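Local coordinates for protein SSD1 (Saccharomyces cerevisiae S288C, PDB 7AM1) that binds untranslated regions of mRNAs and represses their translation, as a non-enzymatic member of the RNase II (RNB) family, at residues A[355-367]-A[379-391]. Numbering follows the deposited sequence.
Sequences RRNFTDTNEYNIF and ALHVRNNGNGTLE
F367 and L380 form an antiparallel hydrogen-bonded pair: F367 N gives to L380 O at 2.9 Å, and L380 N returns a bond to F367 O at 3.0 Å. The chains stay close at I366 and H381, with I366 CA in a CA-H...O contact on L380 O, and one step further a water bridges them, accepting from N365 N and donating to V382 O. Residues 382-391 fold back as a hairpin, and the R383-E391 backbone pair brings these two side chains near residues 356-364. H381 is the centre of the contact. Its CG stands between the backbone N and carbonyl carbon (chi1 77°), which turns one imidazole face to the edge of Y364, an edge-to-face pair with planes at 68° and Y364 CD1 3.5 Å from H381 NE2. F358 lies obliquely against H381 CE1 while its CD1 sits over the centre of the Y364 ring, completing an aromatic cluster. In the imidazole plane, H381 NE2 donates to the anti lone pair of E391 OE2 at 2.7 Å, and the same oxygen receives a water that also meets Y364 OH and, weakly, R356 NH2. An alanine at H381 is likely to cost E391 OE2 this donor and the Y364 edge the face it packs on. R356 also reaches E391, in a long salt bridge, NH2 to OE1 at 3.9 Å, its guanidinium lying with one face against F358 CZ. The extended R383 reaches E363 OE1 with NH2 at 3.2 Å in a salt bridge, its CD packing on Y364 CE1. On the sheet face of F367 and L380, L380 CB lies over the F367 ring, and helix 495-510 covers F367 with L496 and V499. Across the RNB-domain sheet, strand 378-384 runs between 367-370 and 389-397, H395 NE2 of the latter hydrogen-bonded to H381 ND1, while edge strand 356-358 pairs with 462-472.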
loop_
_atom_site.group_PDB
_atom_site.type_symbol
_atom_site.label_atom_id
_atom_site.label_comp_id
_atom_site.label_asym_id
_atom_site.label_seq_id
_atom_site.Cartn_x
_atom_site.Cartn_y
_atom_site.Cartn_z
ATOM N N ARG A 355 -8.711 26.551 27.960
ATOM C CA ARG A 355 -8.527 25.140 27.651
ATOM C C ARG A 355 -8.650 24.291 28.909
ATOM O O ARG A 355 -8.234 24.703 29.998
ATOM C CB ARG A 355 -7.163 24.912 26.998
ATOM C CG ARG A 355 -6.885 25.839 25.829
ATOM C CD ARG A 355 -5.640 25.428 25.052
ATOM N NE ARG A 355 -5.707 25.901 23.672
ATOM C CZ ARG A 355 -5.836 25.121 22.602
ATOM N NH1 ARG A 355 -5.889 23.798 22.719
ATOM N NH2 ARG A 355 -5.898 25.674 21.399
ATOM N N ARG A 356 -9.234 23.102 28.761
ATOM C CA ARG A 356 -9.264 22.160 29.872
ATOM C C ARG A 356 -7.835 21.769 30.217
ATOM O O ARG A 356 -7.074 21.331 29.351
ATOM C CB ARG A 356 -10.088 20.922 29.523
ATOM C CG ARG A 356 -10.179 19.909 30.669
ATOM C CD ARG A 356 -11.284 18.878 30.450
ATOM N NE ARG A 356 -11.249 17.827 31.467
ATOM C CZ ARG A 356 -11.965 16.706 31.424
ATOM N NH1 ARG A 356 -12.787 16.470 30.411
ATOM N NH2 ARG A 356 -11.856 15.816 32.401
ATOM N N ASN A 357 -7.465 21.938 31.480
ATOM C CA ASN A 357 -6.073 21.831 31.888
ATOM C C ASN A 357 -5.793 20.436 32.431
ATOM O O ASN A 357 -6.453 19.986 33.373
ATOM C CB ASN A 357 -5.734 22.896 32.930
ATOM C CG ASN A 357 -4.249 22.996 33.182
ATOM O OD1 ASN A 357 -3.644 22.085 33.747
ATOM N ND2 ASN A 357 -3.647 24.102 32.756
ATOM N N PHE A 358 -4.819 19.754 31.827
ATOM C CA PHE A 358 -4.357 18.448 32.280
ATOM C C PHE A 358 -2.894 18.508 32.716
ATOM O O PHE A 358 -2.165 17.525 32.580
ATOM C CB PHE A 358 -4.509 17.385 31.185
ATOM C CG PHE A 358 -5.931 17.093 30.786
ATOM C CD1 PHE A 358 -6.751 16.320 31.594
ATOM C CD2 PHE A 358 -6.433 17.558 29.578
ATOM C CE1 PHE A 358 -8.059 16.040 31.217
ATOM C CE2 PHE A 358 -7.741 17.287 29.195
ATOM C CZ PHE A 358 -8.552 16.523 30.009
ATOM N N THR A 359 -2.444 19.648 33.242
ATOM C CA THR A 359 -1.028 19.821 33.539
ATOM C C THR A 359 -0.656 19.455 34.971
ATOM O O THR A 359 0.539 19.348 35.272
ATOM C CB THR A 359 -0.592 21.270 33.277
ATOM O OG1 THR A 359 -1.316 22.155 34.139
ATOM C CG2 THR A 359 -0.845 21.658 31.826
ATOM N N ASP A 360 -1.635 19.264 35.856
ATOM C CA ASP A 360 -1.355 18.875 37.234
ATOM C C ASP A 360 -0.883 17.426 37.255
ATOM O O ASP A 360 -1.684 16.502 37.079
ATOM C CB ASP A 360 -2.595 19.061 38.104
ATOM C CG ASP A 360 -2.294 18.940 39.585
ATOM O OD1 ASP A 360 -1.298 18.279 39.944
ATOM O OD2 ASP A 360 -3.057 19.511 40.394
ATOM N N THR A 361 0.421 17.226 37.455
ATOM C CA THR A 361 0.992 15.884 37.462
ATOM C C THR A 361 0.580 15.076 38.687
ATOM O O THR A 361 0.907 13.885 38.756
ATOM C CB THR A 361 2.519 15.963 37.371
ATOM O OG1 THR A 361 3.031 16.819 38.398
ATOM C CG2 THR A 361 2.939 16.504 36.006
ATOM N N ASN A 362 -0.107 15.691 39.656
ATOM C CA ASN A 362 -0.673 14.935 40.763
ATOM C C ASN A 362 -1.990 14.270 40.396
ATOM O O ASN A 362 -2.355 13.262 41.012
ATOM C CB ASN A 362 -0.924 15.843 41.973
ATOM C CG ASN A 362 0.347 16.424 42.546
ATOM O OD1 ASN A 362 1.405 15.799 42.504
ATOM N ND2 ASN A 362 0.247 17.627 43.098
ATOM N N GLU A 363 -2.680 14.779 39.376
ATOM C CA GLU A 363 -3.989 14.273 38.994
ATOM C C GLU A 363 -3.970 13.429 37.733
ATOM O O GLU A 363 -4.801 12.529 37.601
ATOM C CB GLU A 363 -4.970 15.433 38.775
ATOM C CG GLU A 363 -5.207 16.317 39.991
ATOM C CD GLU A 363 -5.959 15.618 41.110
ATOM O OE1 GLU A 363 -6.738 14.685 40.825
ATOM O OE2 GLU A 363 -5.779 16.015 42.280
ATOM N N TYR A 364 -3.059 13.706 36.804
ATOM C CA TYR A 364 -3.009 13.017 35.523
ATOM C C TYR A 364 -1.583 12.565 35.267
ATOM O O TYR A 364 -0.641 13.348 35.430
ATOM C CB TYR A 364 -3.494 13.924 34.383
ATOM C CG TYR A 364 -4.900 14.431 34.587
ATOM C CD1 TYR A 364 -5.990 13.656 34.226
ATOM C CD2 TYR A 364 -5.137 15.675 35.151
ATOM C CE1 TYR A 364 -7.276 14.104 34.413
ATOM C CE2 TYR A 364 -6.425 16.134 35.350
ATOM C CZ TYR A 364 -7.491 15.342 34.976
ATOM O OH TYR A 364 -8.778 15.786 35.169
ATOM N N ASN A 365 -1.432 11.297 34.899
ATOM C CA ASN A 365 -0.151 10.723 34.497
ATOM C C ASN A 365 -0.234 10.497 32.989
ATOM O O ASN A 365 -0.559 9.408 32.519
ATOM C CB ASN A 365 0.148 9.435 35.248
ATOM C CG ASN A 365 1.541 8.904 34.959
ATOM O OD1 ASN A 365 2.216 9.357 34.034
ATOM N ND2 ASN A 365 1.979 7.940 35.757
ATOM N N ILE A 366 0.028 11.553 32.235
ATOM C CA ILE A 366 -0.060 11.509 30.781
ATOM C C ILE A 366 1.267 11.012 30.229
ATOM O O ILE A 366 2.332 11.539 30.573
ATOM C CB ILE A 366 -0.411 12.891 30.210
ATOM C CG1 ILE A 366 -1.841 13.272 30.594
ATOM C CG2 ILE A 366 -0.286 12.896 28.690
ATOM C CD1 ILE A 366 -2.150 14.739 30.424
ATOM N N PHE A 367 1.215 9.996 29.381
ATOM C CA PHE A 367 2.412 9.560 28.680
ATOM C C PHE A 367 2.241 9.846 27.197
ATOM O O PHE A 367 1.224 9.485 26.595
ATOM C CB PHE A 367 2.728 8.078 28.937
ATOM C CG PHE A 367 1.588 7.133 28.683
ATOM C CD1 PHE A 367 0.615 6.928 29.643
ATOM C CD2 PHE A 367 1.513 6.421 27.495
ATOM C CE1 PHE A 367 -0.429 6.050 29.417
ATOM C CE2 PHE A 367 0.470 5.538 27.265
ATOM C CZ PHE A 367 -0.503 5.356 28.228
ATOM N N ALA A 379 -0.905 11.467 22.968
ATOM C CA ALA A 379 -0.621 11.158 24.361
ATOM C C ALA A 379 -1.890 10.635 25.020
ATOM O O ALA A 379 -3.006 10.911 24.572
ATOM C CB ALA A 379 -0.083 12.388 25.102
ATOM N N LEU A 380 -1.707 9.887 26.108
ATOM C CA LEU A 380 -2.818 9.239 26.781
ATOM C C LEU A 380 -2.686 9.371 28.288
ATOM O O LEU A 380 -1.580 9.509 28.820
ATOM C CB LEU A 380 -2.873 7.735 26.466
ATOM C CG LEU A 380 -3.298 7.240 25.093
ATOM C CD1 LEU A 380 -2.969 5.754 24.985
ATOM C CD2 LEU A 380 -4.780 7.500 24.867
ATOM N N HIS A 381 -3.825 9.305 28.973
ATOM C CA HIS A 381 -3.828 9.046 30.402
ATOM C C HIS A 381 -4.986 8.113 30.711
ATOM O O HIS A 381 -5.969 8.050 29.968
ATOM C CB HIS A 381 -3.922 10.326 31.250
ATOM C CG HIS A 381 -5.288 10.942 31.317
ATOM N ND1 HIS A 381 -5.656 12.022 30.546
ATOM C CD2 HIS A 381 -6.350 10.670 32.112
ATOM C CE1 HIS A 381 -6.894 12.376 30.845
ATOM N NE2 HIS A 381 -7.340 11.567 31.789
ATOM N N VAL A 382 -4.837 7.354 31.788
ATOM C CA VAL A 382 -5.921 6.563 32.354
ATOM C C VAL A 382 -5.995 6.946 33.824
ATOM O O VAL A 382 -4.964 7.050 34.497
ATOM C CB VAL A 382 -5.703 5.048 32.178
ATOM C CG1 VAL A 382 -6.680 4.270 33.037
ATOM C CG2 VAL A 382 -5.847 4.652 30.728
ATOM N N ARG A 383 -7.199 7.188 34.311
ATOM C CA ARG A 383 -7.364 7.682 35.668
ATOM C C ARG A 383 -8.582 7.005 36.264
ATOM O O ARG A 383 -9.585 6.796 35.576
ATOM C CB ARG A 383 -7.490 9.215 35.663
ATOM C CG ARG A 383 -7.685 9.885 37.010
ATOM C CD ARG A 383 -7.665 11.404 36.825
ATOM N NE ARG A 383 -7.933 12.140 38.058
ATOM C CZ ARG A 383 -9.139 12.502 38.477
ATOM N NH1 ARG A 383 -10.216 12.201 37.764
ATOM N NH2 ARG A 383 -9.265 13.173 39.610
ATOM N N ASN A 384 -8.470 6.619 37.528
ATOM C CA ASN A 384 -9.603 6.112 38.287
ATOM C C ASN A 384 -10.332 7.306 38.887
ATOM O O ASN A 384 -9.750 8.060 39.673
ATOM C CB ASN A 384 -9.124 5.139 39.360
ATOM C CG ASN A 384 -10.256 4.568 40.181
ATOM O OD1 ASN A 384 -11.420 4.918 39.989
ATOM N ND2 ASN A 384 -9.918 3.664 41.097
ATOM N N ASN A 385 -11.595 7.490 38.496
ATOM C CA ASN A 385 -12.379 8.618 38.982
ATOM C C ASN A 385 -12.960 8.384 40.369
ATOM O O ASN A 385 -13.422 9.343 40.995
ATOM C CB ASN A 385 -13.516 8.934 38.010
ATOM C CG ASN A 385 -13.024 9.572 36.736
ATOM O OD1 ASN A 385 -11.991 10.243 36.724
ATOM N ND2 ASN A 385 -13.758 9.364 35.649
ATOM N N GLY A 386 -12.956 7.145 40.857
ATOM C CA GLY A 386 -13.361 6.857 42.213
ATOM C C GLY A 386 -14.834 6.570 42.419
ATOM O O GLY A 386 -15.219 6.189 43.532
ATOM N N ASN A 387 -15.671 6.739 41.400
ATOM C CA ASN A 387 -17.105 6.493 41.516
ATOM C C ASN A 387 -17.531 5.307 40.655
ATOM O O ASN A 387 -18.564 5.343 39.985
ATOM C CB ASN A 387 -17.906 7.737 41.138
ATOM C CG ASN A 387 -17.673 8.170 39.702
ATOM O OD1 ASN A 387 -16.651 7.844 39.101
ATOM N ND2 ASN A 387 -18.629 8.908 39.145
ATOM N N GLY A 388 -16.735 4.238 40.671
ATOM C CA GLY A 388 -16.988 3.106 39.803
ATOM C C GLY A 388 -16.736 3.366 38.336
ATOM O O GLY A 388 -17.171 2.574 37.493
ATOM N N THR A 389 -16.059 4.458 37.997
ATOM C CA THR A 389 -15.758 4.774 36.612
ATOM C C THR A 389 -14.271 5.042 36.451
ATOM O O THR A 389 -13.597 5.498 37.379
ATOM C CB THR A 389 -16.550 6.000 36.120
ATOM O OG1 THR A 389 -16.016 7.189 36.715
ATOM C CG2 THR A 389 -18.024 5.871 36.477
ATOM N N LEU A 390 -13.775 4.761 35.252
ATOM C CA LEU A 390 -12.427 5.108 34.833
ATOM C C LEU A 390 -12.502 6.187 33.761
ATOM O O LEU A 390 -13.568 6.490 33.218
ATOM C CB LEU A 390 -11.676 3.885 34.296
ATOM C CG LEU A 390 -11.604 2.643 35.182
ATOM C CD1 LEU A 390 -10.831 1.534 34.475
ATOM C CD2 LEU A 390 -10.966 2.972 36.522
ATOM N N GLU A 391 -11.347 6.761 33.452
ATOM C CA GLU A 391 -11.239 7.801 32.439
ATOM C C GLU A 391 -10.052 7.499 31.540
ATOM O O GLU A 391 -8.940 7.288 32.028
ATOM C CB GLU A 391 -11.079 9.173 33.095
ATOM C CG GLU A 391 -10.728 10.288 32.150
ATOM C CD GLU A 391 -10.779 11.638 32.829
ATOM O OE1 GLU A 391 -11.860 11.999 33.340
ATOM O OE2 GLU A 391 -9.742 12.331 32.861
HETATM O O HOH W 1 -10.695 14.466 34.467
HETATM O O HOH W 2 -3.790 9.520 35.003
#